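Local coordinates for protein salicylaldehyde dehydrogenase NahF (Pseudomonas putida, PDB 4JZ6) that probably oxidises salicylaldehyde to salicylate with NAD+ as the electron acceptor, a step in bacterial naphthalene degradation, at residues N184-P195 with V214-S225. Numbering follows the deposited sequence.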
# COMPACT_ATOMS: atom_id res chain seq x y z
N ASN A 184 10.27 -1.61 14.75
CA ASN A 184 10.72 -2.65 13.84
C ASN A 184 12.23 -2.77 13.81
O ASN A 184 12.94 -1.86 14.25
CB ASN A 184 10.18 -2.40 12.44
CG ASN A 184 8.68 -2.20 12.43
OD1 ASN A 184 7.93 -3.17 12.53
ND2 ASN A 184 8.25 -0.96 12.33
N THR A 185 12.71 -3.90 13.30
CA THR A 185 14.13 -4.08 13.03
C THR A 185 14.29 -4.11 11.52
O THR A 185 13.31 -4.36 10.80
CB THR A 185 14.68 -5.37 13.65
OG1 THR A 185 14.18 -6.50 12.92
CG2 THR A 185 14.24 -5.48 15.10
N VAL A 186 15.49 -3.84 11.02
CA VAL A 186 15.64 -3.69 9.58
C VAL A 186 16.89 -4.34 8.98
O VAL A 186 17.98 -4.29 9.54
CB VAL A 186 15.51 -2.20 9.15
CG1 VAL A 186 15.79 -1.29 10.33
CG2 VAL A 186 16.43 -1.87 7.97
N VAL A 187 16.69 -5.00 7.84
CA VAL A 187 17.79 -5.40 6.98
C VAL A 187 18.01 -4.29 5.95
O VAL A 187 17.18 -4.07 5.07
CB VAL A 187 17.50 -6.74 6.27
CG1 VAL A 187 18.63 -7.10 5.33
CG2 VAL A 187 17.28 -7.84 7.30
N PHE A 188 19.12 -3.58 6.11
CA PHE A 188 19.47 -2.42 5.30
C PHE A 188 20.37 -2.86 4.14
O PHE A 188 21.52 -3.25 4.35
CB PHE A 188 20.17 -1.39 6.19
CG PHE A 188 20.83 -0.24 5.45
CD1 PHE A 188 20.34 0.21 4.23
CD2 PHE A 188 21.94 0.39 6.00
CE1 PHE A 188 20.96 1.26 3.58
CE2 PHE A 188 22.55 1.45 5.36
CZ PHE A 188 22.07 1.88 4.14
N LYS A 189 19.85 -2.79 2.92
CA LYS A 189 20.63 -3.09 1.73
C LYS A 189 21.13 -1.79 1.11
O LYS A 189 20.34 -0.99 0.61
CB LYS A 189 19.79 -3.85 0.71
CG LYS A 189 20.49 -4.07 -0.62
CD LYS A 189 21.65 -5.05 -0.49
CE LYS A 189 22.36 -5.25 -1.83
NZ LYS A 189 22.82 -3.97 -2.46
N GLY A 190 22.45 -1.60 1.16
CA GLY A 190 23.06 -0.37 0.68
C GLY A 190 23.37 -0.38 -0.80
O GLY A 190 23.04 -1.34 -1.51
N SER A 191 24.02 0.68 -1.27
CA SER A 191 24.30 0.84 -2.69
C SER A 191 25.72 0.46 -3.06
O SER A 191 26.66 0.72 -2.31
CB SER A 191 24.03 2.27 -3.14
OG SER A 191 24.51 2.46 -4.45
N GLU A 192 25.87 -0.11 -4.25
CA GLU A 192 27.18 -0.52 -4.73
C GLU A 192 28.09 0.68 -4.97
O GLU A 192 29.32 0.55 -4.96
CB GLU A 192 27.05 -1.36 -6.00
CG GLU A 192 26.52 -0.61 -7.20
CD GLU A 192 25.06 -0.88 -7.48
OE1 GLU A 192 24.28 -1.06 -6.51
OE2 GLU A 192 24.70 -0.93 -8.68
N PHE A 193 27.49 1.85 -5.20
CA PHE A 193 28.24 3.06 -5.48
C PHE A 193 28.57 3.85 -4.21
O PHE A 193 29.38 4.78 -4.22
CB PHE A 193 27.46 3.96 -6.44
CG PHE A 193 27.16 3.32 -7.77
CD1 PHE A 193 28.19 2.98 -8.63
CD2 PHE A 193 25.86 3.09 -8.16
CE1 PHE A 193 27.92 2.40 -9.86
CE2 PHE A 193 25.58 2.51 -9.38
CZ PHE A 193 26.61 2.16 -10.23
N SER A 194 27.92 3.47 -3.11
CA SER A 194 28.07 4.20 -1.86
C SER A 194 28.32 3.30 -0.63
O SER A 194 27.66 3.47 0.40
CB SER A 194 26.82 5.07 -1.65
OG SER A 194 26.51 5.20 -0.28
N PRO A 195 29.28 2.36 -0.71
CA PRO A 195 29.37 1.44 0.42
C PRO A 195 30.04 2.04 1.67
O PRO A 195 29.70 1.62 2.78
CB PRO A 195 30.21 0.29 -0.13
CG PRO A 195 31.06 0.92 -1.15
CD PRO A 195 30.23 2.00 -1.78
N VAL A 214 19.08 -4.98 15.66
CA VAL A 214 18.00 -4.06 15.32
C VAL A 214 18.26 -3.44 13.94
O VAL A 214 17.32 -3.25 13.16
CB VAL A 214 17.81 -2.98 16.39
CG1 VAL A 214 16.67 -2.06 16.01
CG2 VAL A 214 17.52 -3.63 17.73
N LEU A 215 19.52 -3.16 13.64
CA LEU A 215 19.92 -2.73 12.30
C LEU A 215 21.01 -3.63 11.74
O LEU A 215 22.06 -3.81 12.36
CB LEU A 215 20.41 -1.28 12.31
CG LEU A 215 20.94 -0.75 10.98
CD1 LEU A 215 19.83 -0.69 9.93
CD2 LEU A 215 21.58 0.62 11.15
N ASN A 216 20.77 -4.18 10.56
CA ASN A 216 21.72 -5.07 9.92
C ASN A 216 22.00 -4.59 8.49
O ASN A 216 21.08 -4.28 7.74
CB ASN A 216 21.20 -6.50 9.92
CG ASN A 216 20.89 -7.00 11.33
OD1 ASN A 216 21.73 -7.62 11.98
ND2 ASN A 216 19.68 -6.73 11.81
N TYR A 217 23.28 -4.52 8.13
CA TYR A 217 23.70 -3.85 6.91
C TYR A 217 24.30 -4.79 5.88
O TYR A 217 25.19 -5.59 6.19
CB TYR A 217 24.69 -2.73 7.25
CG TYR A 217 25.42 -2.11 6.07
CD1 TYR A 217 26.81 -2.05 6.05
CD2 TYR A 217 24.72 -1.58 4.99
CE1 TYR A 217 27.49 -1.48 4.98
CE2 TYR A 217 25.40 -1.01 3.91
CZ TYR A 217 26.78 -0.96 3.92
OH TYR A 217 27.45 -0.40 2.85
N LEU A 218 23.81 -4.70 4.65
CA LEU A 218 24.30 -5.53 3.56
C LEU A 218 24.62 -4.67 2.35
O LEU A 218 23.91 -3.72 2.03
CB LEU A 218 23.25 -6.56 3.16
CG LEU A 218 22.83 -7.61 4.18
CD1 LEU A 218 21.57 -8.28 3.69
CD2 LEU A 218 23.94 -8.63 4.37
N ASN A 219 25.71 -5.02 1.67
CA ASN A 219 26.04 -4.41 0.39
C ASN A 219 26.65 -5.47 -0.51
O ASN A 219 27.16 -6.49 -0.04
CB ASN A 219 27.00 -3.24 0.58
CG ASN A 219 26.73 -2.12 -0.40
OD1 ASN A 219 26.25 -2.36 -1.51
ND2 ASN A 219 27.03 -0.89 0.01
N SER A 220 26.58 -5.24 -1.82
CA SER A 220 27.10 -6.22 -2.77
C SER A 220 27.41 -5.60 -4.13
O SER A 220 26.99 -4.48 -4.42
CB SER A 220 26.10 -7.36 -2.96
OG SER A 220 24.88 -6.87 -3.52
N SER A 221 28.14 -6.34 -4.95
CA SER A 221 28.31 -5.97 -6.34
C SER A 221 26.94 -6.06 -7.00
O SER A 221 26.10 -6.87 -6.60
CB SER A 221 29.31 -6.90 -7.02
OG SER A 221 29.03 -8.26 -6.70
N PRO A 222 26.70 -5.21 -8.02
CA PRO A 222 25.37 -5.15 -8.64
C PRO A 222 24.94 -6.46 -9.29
O PRO A 222 23.75 -6.66 -9.49
CB PRO A 222 25.54 -4.05 -9.71
CG PRO A 222 27.00 -3.99 -9.97
CD PRO A 222 27.66 -4.30 -8.66
N ASP A 223 25.89 -7.34 -9.61
CA ASP A 223 25.56 -8.63 -10.22
C ASP A 223 24.85 -9.54 -9.22
O ASP A 223 24.24 -10.54 -9.61
CB ASP A 223 26.82 -9.31 -10.77
CG ASP A 223 27.69 -9.92 -9.68
OD1 ASP A 223 28.38 -9.15 -8.98
OD2 ASP A 223 27.70 -11.16 -9.53
N ARG A 224 24.94 -9.19 -7.94
CA ARG A 224 24.36 -9.99 -6.87
C ARG A 224 23.08 -9.40 -6.32
O ARG A 224 22.27 -10.11 -5.73
CB ARG A 224 25.36 -10.16 -5.72
CG ARG A 224 26.63 -10.92 -6.08
CD ARG A 224 27.44 -11.24 -4.83
NE ARG A 224 28.65 -12.00 -5.15
CZ ARG A 224 29.46 -12.52 -4.23
NH1 ARG A 224 29.20 -12.38 -2.94
NH2 ARG A 224 30.54 -13.20 -4.62
N SER A 225 22.90 -8.08 -6.50
CA SER A 225 21.75 -7.36 -5.95
C SER A 225 20.39 -8.03 -6.18
O SER A 225 19.65 -8.24 -5.22
CB SER A 225 21.71 -5.90 -6.44
OG SER A 225 22.71 -5.12 -5.81
O HOH W 1 21.64 -2.58 -6.27
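Val186 and Phe188 are gripped by segment 214-225 through both their N-H and C=O groups, in the parallel pattern: Val186 N bonds Val214 O, Val186 O accepts the N-H of Asn216, and Phe188 N to Asn216 O, 2.6 Å, is nearly straight. Gly190 N, bonded to Leu218 O, closes the series; lacking a side chain, its CA fits at the edge of the Tyr217 ring, 4.0 Å from CE2.

The face of Val186, Leu215, Phe188 and Tyr217 is largely apolar and aromatic. Phe188 and Tyr217 lie side by side, CD2 to CD2 3.6 Å, with ring planes inclined at 36°, while Leu215 CD1 packs on Phe188 CB; helix 195-208 covers these residues. The other face mixes Asn216 and Lys189 with Val187 and Leu218, whose CG1 and CD1 meet at 3.6 Å.

Beyond the strands, Asn219 suits a buried loop because its amide both donates and accepts. ND2 gives one hydrogen to Ser191 O (2.8 Å), coming from above that carbonyl's plane, and another to Tyr217 OH; OD1 accepts the N-H of Ser220 on an in-plane lone pair. Ser194 N reaches Ser191 O from the opposite face. Lys189, bent at chi2 (70°) and chi4, curls back so that NZ bonds Gly190 O at 2.8 Å.

Strand 186-189, helix 195-208 and strand 215-218, the last outermost in this Rossmann-like sheet within the chain, thus form a beta-alpha-beta unit whose backbone bonds set the register, while the Asn219 amide ties the loop after 186-189 to the end of 215-218.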